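Local coordinates for protein beta-galactosidase/beta-glucuronidase (Faecalibacterium prausnitzii L2-6, PDB 6MVF) that binds flavin mononucleotide and, as a family 2 glycoside hydrolase of a gut bacterium, hydrolyses beta-glucuronides, and may have the beta-galactosidase activity assigned to its family, at residues T53-A56 with V57-M60; G460-I463 with E464-G467; W495-N498 with T499-C502; M517-A520 with F521-P525. One frame throughout, in Å; residues are numbered along the deposited sequence.

Contact 1 (T53-A56 with V57-M60); sequences TWNA and VDGM
N55 carries its CG beside its own backbone N (chi1 -61°), and D58 places CG between its backbone N and carbonyl carbon (chi1 68°); the two rotations turn amide and carboxylate towards each other round the bend. N55 ND2 donates to D58 OD1 over 3.1 Å, reaching its syn lone pair. The bond is fairly straight, at 161°, and the acceptor lies in the amide plane, with the two flat groups nearly coplanar. Both ends have further partners: L67 O also takes N55 ND2, G157 N gives to N55 OD1, and D58 OD2 accepts from L67 N and forms a salt bridge with R43. An alanine at D58 would probably leave R43 without its carboxylate mate, and N55 ND2 and L67 N each without one of their partners. The backbone closes the same bend. G59 N donates to N55 O at 3.0 Å, while a water receives a bond from D58 N at 2.9 Å and donates to W54 O at 2.7 Å. Farther round, the bent M60 chain brings CE to 3.7 Å from A56 O. Upstream, T53 OG1 accepts from N55 N at 3.0 Å. This ST turn, coinciding with a type I beta turn from T53 to A56, lies within the long loop between strands 46-48 and 70-78 of the family 2 sugar-binding domain.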
# COMPACT_ATOMS: atom_id res chain seq x y z
N THR A 53 23.34 11.99 12.06
CA THR A 53 24.71 12.41 12.28
C THR A 53 24.72 13.91 12.47
O THR A 53 23.98 14.63 11.80
CB THR A 53 25.64 12.04 11.13
OG1 THR A 53 26.93 12.64 11.37
CG2 THR A 53 25.07 12.52 9.78
N TRP A 54 25.57 14.39 13.38
CA TRP A 54 25.73 15.84 13.50
C TRP A 54 26.62 16.43 12.40
O TRP A 54 26.73 17.65 12.31
CB TRP A 54 26.25 16.20 14.91
CG TRP A 54 27.62 15.64 15.26
CD1 TRP A 54 28.85 16.11 14.84
CD2 TRP A 54 27.89 14.52 16.12
NE1 TRP A 54 29.86 15.34 15.36
CE2 TRP A 54 29.31 14.36 16.15
CE3 TRP A 54 27.09 13.63 16.84
CZ2 TRP A 54 29.93 13.35 16.89
CZ3 TRP A 54 27.70 12.63 17.59
CH2 TRP A 54 29.11 12.50 17.60
N ASN A 55 27.22 15.60 11.54
CA ASN A 55 28.06 16.07 10.44
C ASN A 55 27.34 16.07 9.10
O ASN A 55 27.99 16.17 8.06
CB ASN A 55 29.35 15.25 10.33
CG ASN A 55 30.22 15.32 11.59
OD1 ASN A 55 30.65 14.30 12.14
ND2 ASN A 55 30.47 16.54 12.05
N ALA A 56 26.00 15.98 9.10
CA ALA A 56 25.26 15.82 7.85
C ALA A 56 25.47 16.98 6.90
O ALA A 56 25.39 16.80 5.68
CB ALA A 56 23.77 15.66 8.14
N VAL A 57 25.71 18.17 7.42
CA VAL A 57 25.97 19.34 6.59
C VAL A 57 27.45 19.73 6.62
O VAL A 57 28.08 19.85 5.57
CB VAL A 57 25.06 20.52 6.99
CG1 VAL A 57 25.37 21.75 6.15
CG2 VAL A 57 23.61 20.10 6.82
N ASP A 58 28.03 19.92 7.81
CA ASP A 58 29.40 20.45 7.81
C ASP A 58 30.41 19.42 7.29
O ASP A 58 31.50 19.81 6.85
CB ASP A 58 29.79 20.99 9.19
CG ASP A 58 29.93 19.91 10.27
OD1 ASP A 58 29.60 18.73 10.02
OD2 ASP A 58 30.38 20.26 11.40
N GLY A 59 30.06 18.13 7.29
CA GLY A 59 30.88 17.08 6.73
C GLY A 59 30.98 17.10 5.22
O GLY A 59 31.76 16.31 4.66
N MET A 60 30.24 18.00 4.54
CA MET A 60 30.31 18.08 3.08
C MET A 60 29.98 19.45 2.49
O MET A 60 29.82 19.54 1.26
CB MET A 60 29.39 17.01 2.48
CG MET A 60 27.90 17.31 2.50
SD MET A 60 27.00 15.93 1.74
CE MET A 60 26.98 14.74 3.06
O HOH W 1 26.51 19.34 10.17

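Contact 2 (G460-I463 with E464-G467); sequences GGKI and EQNG
The carbonyl oxygen of I463 is held twice by N466. The side-chain ND2 of N466 reaches I463 O at 2.8 Å (150°), tilted somewhat from the carbonyl plane, and the backbone N of N466 meets I463 O at 3.2 Å in a nearly straight line (170°). The same ND2 also donates to F456 O, tying the buried asparagine to the preceding loop. One step back, Q465 N donates to K462 O at 2.9 Å. Together these bonds wind a 3-10 turn that runs into helix 466-476, the helix following strand 450-453 in the TIM barrel. Q465 then reaches back over the turn: its chain is extended beyond CG, and OE1 accepts a bond from K462 N at 3.1 Å, a weak side-chain-to-backbone link that closes the turn. A leucine in place of Q465 would probably leave the K462 N-H without this acceptor and the incoming loop at G460 and G461 less firmly held. On another side of the turn E464 bends at chi2 (69°), folding its carboxylate back against the preceding residues, with E464 OE1 3.7 Å from K462 CB. K462 NZ stays 5.0 Å from E464 OE1, opposite charges near each other but not in contact, so that any attraction is probably weak, whereas I463 packs on Y509 and Y516 of helix 507-522.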
# COMPACT_ATOMS: atom_id res chain seq x y z
N GLY A 460 48.80 12.05 -12.03
CA GLY A 460 50.10 12.09 -12.66
C GLY A 460 50.06 11.20 -13.88
O GLY A 460 49.13 10.40 -14.02
N GLY A 461 51.02 11.35 -14.77
CA GLY A 461 51.05 10.49 -15.93
C GLY A 461 49.98 10.78 -16.97
O GLY A 461 49.17 11.71 -16.87
N LYS A 462 49.99 9.95 -18.00
CA LYS A 462 49.03 10.01 -19.09
C LYS A 462 48.06 8.83 -19.01
O LYS A 462 48.41 7.74 -18.52
CB LYS A 462 49.74 10.03 -20.45
CG LYS A 462 50.66 11.24 -20.66
CD LYS A 462 51.42 11.24 -22.03
CE LYS A 462 52.58 10.21 -22.10
NZ LYS A 462 52.15 8.84 -22.55
N ILE A 463 46.84 9.08 -19.49
CA ILE A 463 45.81 8.05 -19.63
C ILE A 463 46.35 6.81 -20.34
O ILE A 463 46.11 5.67 -19.91
CB ILE A 463 44.60 8.65 -20.40
CG1 ILE A 463 43.81 9.60 -19.50
CG2 ILE A 463 43.73 7.55 -21.02
CD1 ILE A 463 42.84 10.44 -20.25
N GLU A 464 47.10 7.01 -21.42
CA GLU A 464 47.66 5.94 -22.22
C GLU A 464 48.69 5.09 -21.47
O GLU A 464 49.20 4.12 -22.03
CB GLU A 464 48.31 6.51 -23.48
CG GLU A 464 47.32 7.14 -24.48
CD GLU A 464 46.66 8.45 -23.99
OE1 GLU A 464 47.24 9.15 -23.10
OE2 GLU A 464 45.55 8.75 -24.50
N GLN A 465 49.01 5.43 -20.21
CA GLN A 465 49.94 4.62 -19.42
C GLN A 465 49.28 3.44 -18.72
O GLN A 465 49.98 2.54 -18.25
CB GLN A 465 50.65 5.49 -18.38
CG GLN A 465 51.61 6.51 -18.96
CD GLN A 465 52.39 7.25 -17.90
OE1 GLN A 465 51.84 7.68 -16.89
NE2 GLN A 465 53.69 7.36 -18.10
N ASN A 466 47.95 3.42 -18.63
CA ASN A 466 47.26 2.42 -17.81
C ASN A 466 47.42 1.01 -18.39
O ASN A 466 47.79 0.07 -17.66
CB ASN A 466 45.78 2.79 -17.69
CG ASN A 466 45.57 3.94 -16.74
OD1 ASN A 466 45.63 3.76 -15.52
ND2 ASN A 466 45.35 5.14 -17.29
N GLY A 467 47.12 0.84 -19.67
CA GLY A 467 47.20 -0.43 -20.34
C GLY A 467 48.55 -1.10 -20.17
O GLY A 467 48.64 -2.23 -19.68

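Contact 3 (W495-N498 with T499-C502); sequences WHSN and TPQC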
# COMPACT_ATOMS: atom_id res chain seq x y z
N TRP A 495 32.18 22.76 -15.78
CA TRP A 495 33.34 23.04 -16.63
C TRP A 495 33.28 22.22 -17.92
O TRP A 495 33.00 21.01 -17.88
CB TRP A 495 34.66 22.73 -15.91
CG TRP A 495 34.78 23.27 -14.53
CD1 TRP A 495 35.12 22.56 -13.41
CD2 TRP A 495 34.56 24.62 -14.09
NE1 TRP A 495 35.12 23.39 -12.30
CE2 TRP A 495 34.78 24.65 -12.70
CE3 TRP A 495 34.20 25.80 -14.75
CZ2 TRP A 495 34.65 25.81 -11.95
CZ3 TRP A 495 34.06 26.95 -14.00
CH2 TRP A 495 34.28 26.95 -12.62
N HIS A 496 33.56 22.87 -19.05
CA HIS A 496 33.53 22.22 -20.36
C HIS A 496 34.60 22.79 -21.28
O HIS A 496 34.72 24.01 -21.42
CB HIS A 496 32.16 22.36 -21.01
CG HIS A 496 31.07 21.75 -20.20
ND1 HIS A 496 30.90 20.39 -20.11
CD2 HIS A 496 30.14 22.31 -19.40
CE1 HIS A 496 29.89 20.14 -19.29
NE2 HIS A 496 29.42 21.29 -18.85
N SER A 497 35.35 21.89 -21.93
CA SER A 497 36.50 22.27 -22.74
C SER A 497 36.42 21.66 -24.13
O SER A 497 36.12 20.48 -24.30
CB SER A 497 37.79 21.84 -22.08
OG SER A 497 38.87 22.17 -22.93
N ASN A 498 36.72 22.48 -25.15
CA ASN A 498 36.91 21.96 -26.50
C ASN A 498 38.25 21.25 -26.66
O ASN A 498 38.43 20.51 -27.63
CB ASN A 498 36.79 23.10 -27.51
CG ASN A 498 35.36 23.50 -27.76
OD1 ASN A 498 34.47 22.65 -27.86
ND2 ASN A 498 35.12 24.80 -27.85
N THR A 499 39.19 21.47 -25.74
CA THR A 499 40.47 20.78 -25.75
C THR A 499 40.67 20.19 -24.37
O THR A 499 41.51 20.66 -23.59
CB THR A 499 41.62 21.73 -26.11
OG1 THR A 499 41.65 22.82 -25.18
CG2 THR A 499 41.44 22.27 -27.54
N PRO A 500 39.88 19.17 -24.02
CA PRO A 500 39.89 18.66 -22.64
C PRO A 500 41.27 18.14 -22.27
O PRO A 500 41.88 17.38 -23.01
CB PRO A 500 38.84 17.54 -22.65
CG PRO A 500 38.71 17.16 -24.08
CD PRO A 500 39.01 18.38 -24.90
N GLN A 501 41.75 18.56 -21.10
CA GLN A 501 43.06 18.16 -20.62
C GLN A 501 43.01 17.99 -19.12
O GLN A 501 42.11 18.48 -18.44
CB GLN A 501 44.14 19.19 -20.99
CG GLN A 501 43.92 20.54 -20.38
CD GLN A 501 44.79 21.58 -21.02
OE1 GLN A 501 45.98 21.70 -20.71
NE2 GLN A 501 44.21 22.35 -21.95
N CYS A 502 44.02 17.28 -18.60
CA CYS A 502 44.11 17.01 -17.18
C CYS A 502 44.13 18.30 -16.36
O CYS A 502 44.73 19.31 -16.76
CB CYS A 502 45.36 16.18 -16.90
SG CYS A 502 45.48 15.58 -15.22
O HOH W 2 40.82 22.51 -21.08
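S497, N498 and T499 make most of this tight surface bend, and the hydroxyl of S497 is its hub. With OG swung opposite the backbone N (chi1 177°), S497 projects its side chain into the concave side of the turn, where T499 N donates to S497 OG at 2.9 Å. The bond is bent, at 138°, because donor and acceptor belong to residues only two apart. S497 OG in turn gives its own proton to a water at 2.7 Å, and that water receives a long, weak bond from Q501 NE2, making a tenuous link to the outgoing chain. The hydroxyl thus both accepts and donates. T499 sets OG1 between its backbone N and carbonyl carbon (chi1 58°), leaving OG1 3.6 Å from S497 OG and laying the methyl CG2 alongside the preceding peptide, 3.5 Å from N498 O. P500 CD comes to N498 O at the same distance, 3.5 Å, while S497 CB approaches P500 CA at 3.9 Å. N498 points its CB away from the bend; its ND2 is hydrogen-bonded to E657 OE2, near the end of the modelled chain, and its side chain also touches H588. P500 rests on Y509 and L512 of helix 507-522. A serine hydroxyl accepting from the backbone N two residues on is an ST turn, here shaping the long connection between strand 482-487 and helix 507-522 of the TIM barrel.

Contact 4 (M517-A520 with F521-P525); sequences MAQA and FEDRP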
# COMPACT_ATOMS: atom_id res chain seq x y z
N MET A 517 39.53 3.50 -20.22
CA MET A 517 39.57 2.43 -19.22
C MET A 517 38.52 1.36 -19.49
O MET A 517 38.79 0.17 -19.30
CB MET A 517 39.38 3.01 -17.82
CG MET A 517 40.45 4.00 -17.44
SD MET A 517 42.11 3.26 -17.43
CE MET A 517 42.04 2.27 -15.94
N ALA A 518 37.32 1.77 -19.90
CA ALA A 518 36.28 0.81 -20.24
C ALA A 518 36.80 -0.19 -21.26
O ALA A 518 36.59 -1.40 -21.13
CB ALA A 518 35.04 1.53 -20.79
N GLN A 519 37.48 0.32 -22.30
CA GLN A 519 38.02 -0.54 -23.34
C GLN A 519 39.26 -1.29 -22.86
O GLN A 519 39.47 -2.44 -23.25
CB GLN A 519 38.33 0.32 -24.58
CG GLN A 519 38.82 -0.48 -25.76
CD GLN A 519 37.76 -1.44 -26.23
OE1 GLN A 519 36.60 -1.05 -26.43
NE2 GLN A 519 38.13 -2.73 -26.38
N ALA A 520 40.08 -0.67 -22.00
CA ALA A 520 41.24 -1.36 -21.44
C ALA A 520 40.84 -2.61 -20.67
O ALA A 520 41.48 -3.66 -20.81
CB ALA A 520 42.03 -0.41 -20.53
N PHE A 521 39.79 -2.53 -19.84
CA PHE A 521 39.40 -3.70 -19.06
C PHE A 521 38.63 -4.71 -19.88
O PHE A 521 38.74 -5.90 -19.64
CB PHE A 521 38.61 -3.28 -17.82
CG PHE A 521 39.44 -2.53 -16.83
CD1 PHE A 521 40.57 -3.11 -16.29
CD2 PHE A 521 39.11 -1.23 -16.48
CE1 PHE A 521 41.37 -2.41 -15.39
CE2 PHE A 521 39.89 -0.53 -15.57
CZ PHE A 521 41.03 -1.12 -15.03
N GLU A 522 37.88 -4.26 -20.88
CA GLU A 522 37.30 -5.22 -21.82
C GLU A 522 38.38 -5.95 -22.62
O GLU A 522 38.17 -7.09 -23.05
CB GLU A 522 36.32 -4.51 -22.75
CG GLU A 522 35.69 -5.46 -23.75
CD GLU A 522 34.73 -4.77 -24.66
OE1 GLU A 522 35.17 -4.33 -25.75
OE2 GLU A 522 33.54 -4.65 -24.29
N ASP A 523 39.53 -5.32 -22.85
CA ASP A 523 40.59 -6.00 -23.58
C ASP A 523 41.30 -7.05 -22.73
O ASP A 523 42.04 -7.86 -23.29
CB ASP A 523 41.63 -5.00 -24.08
CG ASP A 523 41.18 -4.26 -25.33
OD1 ASP A 523 40.31 -4.77 -26.08
OD2 ASP A 523 41.72 -3.16 -25.58
N ARG A 524 41.10 -7.05 -21.41
CA ARG A 524 41.88 -7.87 -20.48
C ARG A 524 40.96 -8.63 -19.52
O ARG A 524 40.77 -8.20 -18.37
CB ARG A 524 42.87 -7.02 -19.71
CG ARG A 524 43.80 -6.22 -20.59
CD ARG A 524 44.54 -5.16 -19.79
NE ARG A 524 45.59 -4.56 -20.60
CZ ARG A 524 45.36 -3.69 -21.58
NH1 ARG A 524 44.12 -3.31 -21.86
NH2 ARG A 524 46.38 -3.22 -22.28
N PRO A 525 40.40 -9.75 -19.95
CA PRO A 525 39.52 -10.52 -19.04
C PRO A 525 40.25 -11.10 -17.85
O PRO A 525 39.59 -11.41 -16.85
CB PRO A 525 38.94 -11.61 -19.94
CG PRO A 525 39.80 -11.63 -21.15
CD PRO A 525 40.35 -10.27 -21.33
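M517 and F521, one turn apart, lie side by side on the buried face of the helix, M517 CE meeting the ring at F521 CE2 (3.5 Å). Y487 and I484 of strand 482-487 and L470 of helix 466-476 complete this apolar layer around F521. Near it, R524 runs back along the chain and brings NH1 to A520 O at 2.9 Å, with the oxygen at the guanidinium edge and in its plane; NE of the same arginine forms a salt bridge with D471, which fixes the rotation of the group. The outer side is polar and looser. Q519 swings CG opposite its backbone N (chi1 -176°) and bends at chi2, carrying its amide towards the exposed D523 and E522. Q519 NE2 donates in its amide plane to D523 OD1 at 3.0 Å, though it meets the carboxylate from above, and gives only a weak bond to E522 OE1 at 3.4 Å. Stronger partners hold these groups: Y574 for Q519 OE1 and H622 for E522 OE1. D523 N still reaches Q519 O at 2.9 Å. The arrangement is the C-terminal end of an amphipathic TIM-barrel helix, 507-522, just before barrel strand 529-532.

Contact 1 comes first along the chain, in the sugar-binding domain, and stands apart: its centre is 32 to 38 Å from those of the others. Contacts 2, 3 and 4 follow in that order within the TIM barrel domain. Contact 2 starts helix 466-476, contact 3 lies in the loop before helix 507-522, and contact 4 ends that helix. Contacts 2 and 3 approach to about 6 Å between nearest atoms without touching. Contacts 2 and 4, with centres about 14 Å apart, touch directly where N466 CG packs on M517 SD at 3.6 Å, joining the start of helix 466-476 to the end of helix 507-522, while all four contacts lie away from the FMN pocket.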